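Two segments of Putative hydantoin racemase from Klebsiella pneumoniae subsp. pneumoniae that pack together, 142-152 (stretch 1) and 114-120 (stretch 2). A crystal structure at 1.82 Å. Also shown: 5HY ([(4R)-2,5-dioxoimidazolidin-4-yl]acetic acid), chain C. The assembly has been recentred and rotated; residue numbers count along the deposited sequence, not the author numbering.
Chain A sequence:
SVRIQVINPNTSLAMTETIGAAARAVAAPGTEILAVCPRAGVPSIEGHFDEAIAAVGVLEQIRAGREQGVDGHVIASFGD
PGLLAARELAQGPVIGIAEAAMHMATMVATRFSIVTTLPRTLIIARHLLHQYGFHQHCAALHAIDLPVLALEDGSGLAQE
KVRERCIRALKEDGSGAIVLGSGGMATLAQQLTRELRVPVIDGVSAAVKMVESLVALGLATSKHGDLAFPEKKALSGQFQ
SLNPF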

# COMPACT_ATOMS: atom_id res chain seq x y z
N HIS A 142 7.17 -0.22 -20.43
CA HIS A 142 7.13 -0.75 -21.79
C HIS A 142 8.43 -1.44 -22.16
O HIS A 142 9.50 -1.10 -21.65
CB HIS A 142 6.86 0.37 -22.80
CG HIS A 142 5.70 1.25 -22.44
ND1 HIS A 142 4.40 0.80 -22.40
CD2 HIS A 142 5.65 2.57 -22.14
CE1 HIS A 142 3.60 1.80 -22.07
NE2 HIS A 142 4.34 2.88 -21.91
N ALA A 143 8.33 -2.40 -23.07
CA ALA A 143 9.50 -3.05 -23.66
C ALA A 143 9.42 -2.95 -25.18
O ALA A 143 8.33 -3.03 -25.76
CB ALA A 143 9.57 -4.50 -23.23
N ILE A 144 10.57 -2.77 -25.82
CA ILE A 144 10.64 -2.65 -27.29
C ILE A 144 10.64 -4.02 -27.98
O ILE A 144 10.61 -4.09 -29.22
CB ILE A 144 11.83 -1.78 -27.77
CG1 ILE A 144 13.17 -2.37 -27.32
CG2 ILE A 144 11.66 -0.33 -27.30
CD1 ILE A 144 14.38 -1.85 -28.08
N ASP A 145 10.69 -5.08 -27.18
CA ASP A 145 10.61 -6.47 -27.65
C ASP A 145 11.79 -6.90 -28.54
O ASP A 145 11.60 -7.48 -29.61
CB ASP A 145 9.27 -6.76 -28.33
N LEU A 146 13.00 -6.60 -28.08
CA LEU A 146 14.22 -7.06 -28.72
C LEU A 146 15.19 -7.59 -27.66
O LEU A 146 15.08 -7.21 -26.50
CB LEU A 146 14.88 -5.93 -29.52
CG LEU A 146 14.25 -5.47 -30.84
CD1 LEU A 146 15.03 -4.30 -31.41
CD2 LEU A 146 14.18 -6.60 -31.87
N PRO A 147 16.13 -8.47 -28.06
CA PRO A 147 17.18 -8.88 -27.13
C PRO A 147 17.99 -7.67 -26.67
O PRO A 147 18.13 -6.70 -27.42
CB PRO A 147 18.06 -9.80 -27.98
CG PRO A 147 17.15 -10.34 -29.02
CD PRO A 147 16.21 -9.21 -29.34
N VAL A 148 18.50 -7.73 -25.45
CA VAL A 148 19.28 -6.64 -24.86
C VAL A 148 20.43 -6.18 -25.77
O VAL A 148 20.64 -4.97 -25.95
CB VAL A 148 19.80 -7.03 -23.45
CG1 VAL A 148 20.91 -6.09 -22.98
CG2 VAL A 148 18.66 -7.04 -22.45
N LEU A 149 21.14 -7.14 -26.36
CA LEU A 149 22.31 -6.84 -27.18
C LEU A 149 21.99 -6.27 -28.57
O LEU A 149 22.90 -5.89 -29.31
CB LEU A 149 23.21 -8.08 -27.30
CG LEU A 149 23.88 -8.54 -26.00
CD1 LEU A 149 24.58 -9.88 -26.20
CD2 LEU A 149 24.86 -7.50 -25.47
N ALA A 150 20.70 -6.19 -28.91
CA ALA A 150 20.26 -5.55 -30.15
C ALA A 150 20.64 -4.07 -30.18
O ALA A 150 20.80 -3.48 -31.25
CB ALA A 150 18.76 -5.72 -30.35
N LEU A 151 20.80 -3.47 -29.00
CA LEU A 151 21.25 -2.09 -28.87
C LEU A 151 22.70 -1.91 -29.32
O LEU A 151 23.13 -0.79 -29.59
CB LEU A 151 21.09 -1.61 -27.42
CG LEU A 151 19.66 -1.33 -26.92
CD1 LEU A 151 19.59 -1.46 -25.41
CD2 LEU A 151 19.18 0.04 -27.37
N GLU A 152 23.43 -3.02 -29.41
CA GLU A 152 24.84 -2.99 -29.79
C GLU A 152 25.13 -3.66 -31.14
O GLU A 152 26.29 -3.85 -31.50
CB GLU A 152 25.70 -3.65 -28.69
CG GLU A 152 25.59 -3.02 -27.31
CD GLU A 152 26.29 -1.67 -27.19
OE1 GLU A 152 27.07 -1.30 -28.10
OE2 GLU A 152 26.05 -0.97 -26.18
C 5HY C . 20.74 -3.78 -18.57
N 5HY C . 20.25 -6.01 -18.85
O 5HY C . 20.70 -2.58 -18.30
CA 5HY C . 19.63 -4.78 -18.32
CB 5HY C . 18.32 -4.42 -19.06
CG 5HY C . 18.45 -4.06 -20.55
OAB 5HY C . 22.27 -6.53 -19.72
NAF 5HY C . 21.79 -4.41 -19.10
CAI 5HY C . 21.49 -5.70 -19.25
OD1 5HY C . 17.38 -3.98 -21.19
OD2 5HY C . 19.59 -3.85 -21.01
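Stretch 2 (114-120) IVTTLPR

Parallel strands that end side by side often deliver their next residues to a binding site, and the two segments here illustrate how the backbone pairing carries over into the loops. Stretch 2 enters as a strand, Ile114 to Thr116, and lies alongside His142 and Ala143, the last two residues of a strand that begins earlier in the chain, both strands running in the same direction. His142 pairs with Val115 (CA to CA 4.8 Å) and Ala143 with Thr116 (CA to CA 4.7 Å). The hydrogen bonds follow the parallel pattern, in which one residue reaches to the neighbours on both sides of its partner: His142 N donates to Ile114 O at 2.7 Å, and Thr116 N donates to His142 O at 2.8 Å. The ladder then advances by two residues, with Ile144 N donating to Thr116 O at 3.0 Å. Between these rungs, Ala143 CA approaches Thr116 O at 3.3 Å in a CA-H...O contact.

The pairing outlasts the strands. Stretch 2 leaves the extended conformation at Thr117 (phi/psi -96°/-64°) and stretch 1 at Ile144 (-83°/-4°), followed by Asp145 (64°/48°), yet the chains stay close, with 5.0 Å between Asp145 CA and Leu118 CA. Thr117 O is a shared acceptor here: it takes a hydrogen bond from Leu146 N at 3.3 Å and a weak one from Asp145 N at 2.9 Å. Beyond it, stretch 1 turns into a 3-10 segment from Val148 to Leu151, while stretch 2 enters its own at Pro119.

Side chains alternate across the sheet, His142 and Val115 on one face, Ala143 and Thr116 on the other. On the latter face the small methyl of Ala143 packs against the turning chain, its CB 4.0 Å from Thr116 CG2 and 4.0 Å from Pro119 CD. Ile144 uses CG2 to meet Val115 CG1 at 4.0 Å, and its CD1 lies 3.9 Å from Thr117 CG2.

Thr117 has the largest area covered by stretch 1. Its CG2 sits 3.2 Å from Leu146 O, 3.5 Å from Pro147 O and 3.9 Å from Val148 CA, so the methyl is lodged against the backbone leading into the 3-10 segment. Leu118 adds an outer contact, its CD2 lying 3.4 Å from Leu146 O. The hydroxyl of Thr117 serves the ligand instead: OG1 donates to OD1 of 5HY at 2.7 Å, while Val148 CG1 stands 3.3 Å from OD2 of 5HY. The residues that join the two loops thus also contact the carboxylate of this hydantoin ligand, in keeping with the protein's annotation as a putative hydantoin racemase.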

# COMPACT_ATOMS: atom_id res chain seq x y z
N ILE A 114 8.69 3.91 -18.11
CA ILE A 114 9.91 3.15 -18.34
C ILE A 114 9.87 2.49 -19.72
O ILE A 114 8.86 1.91 -20.12
CB ILE A 114 10.14 2.07 -17.23
CG1 ILE A 114 10.37 2.75 -15.87
CG2 ILE A 114 11.32 1.16 -17.59
CD1 ILE A 114 10.31 1.80 -14.68
N VAL A 115 10.98 2.62 -20.45
CA VAL A 115 11.15 1.94 -21.73
C VAL A 115 12.38 1.04 -21.66
O VAL A 115 13.52 1.53 -21.66
CB VAL A 115 11.26 2.93 -22.92
CG1 VAL A 115 11.46 2.18 -24.24
CG2 VAL A 115 10.03 3.83 -23.00
N THR A 116 12.15 -0.27 -21.56
CA THR A 116 13.23 -1.25 -21.50
C THR A 116 13.27 -2.09 -22.78
O THR A 116 12.56 -1.79 -23.74
CB THR A 116 13.13 -2.13 -20.21
OG1 THR A 116 14.34 -2.88 -20.04
CG2 THR A 116 11.93 -3.09 -20.27
N THR A 117 14.11 -3.13 -22.81
CA THR A 117 14.36 -3.88 -24.04
C THR A 117 13.51 -5.15 -24.18
O THR A 117 12.69 -5.25 -25.10
CB THR A 117 15.87 -4.20 -24.22
OG1 THR A 117 16.66 -3.15 -23.65
CG2 THR A 117 16.21 -4.32 -25.70
N LEU A 118 13.69 -6.11 -23.28
CA LEU A 118 12.96 -7.39 -23.32
C LEU A 118 11.75 -7.42 -22.39
O LEU A 118 11.85 -6.97 -21.24
CB LEU A 118 13.89 -8.57 -22.98
CG LEU A 118 14.49 -9.48 -24.05
CD1 LEU A 118 15.03 -10.73 -23.38
CD2 LEU A 118 13.50 -9.87 -25.14
N PRO A 119 10.61 -7.95 -22.87
CA PRO A 119 9.38 -8.08 -22.08
C PRO A 119 9.54 -8.84 -20.75
O PRO A 119 8.92 -8.46 -19.76
CB PRO A 119 8.45 -8.85 -23.01
CG PRO A 119 8.88 -8.45 -24.37
CD PRO A 119 10.38 -8.32 -24.28
N ARG A 120 10.36 -9.90 -20.74
CA ARG A 120 10.52 -10.72 -19.53
C ARG A 120 11.28 -10.00 -18.40
O ARG A 120 11.31 -10.49 -17.27
CB ARG A 120 11.15 -12.08 -19.85
CG ARG A 120 12.62 -12.04 -20.25
CD ARG A 120 13.17 -13.45 -20.45
NE ARG A 120 13.13 -14.24 -19.22
CZ ARG A 120 13.43 -15.54 -19.15
NH1 ARG A 120 13.80 -16.21 -20.23
NH2 ARG A 120 13.36 -16.16 -17.98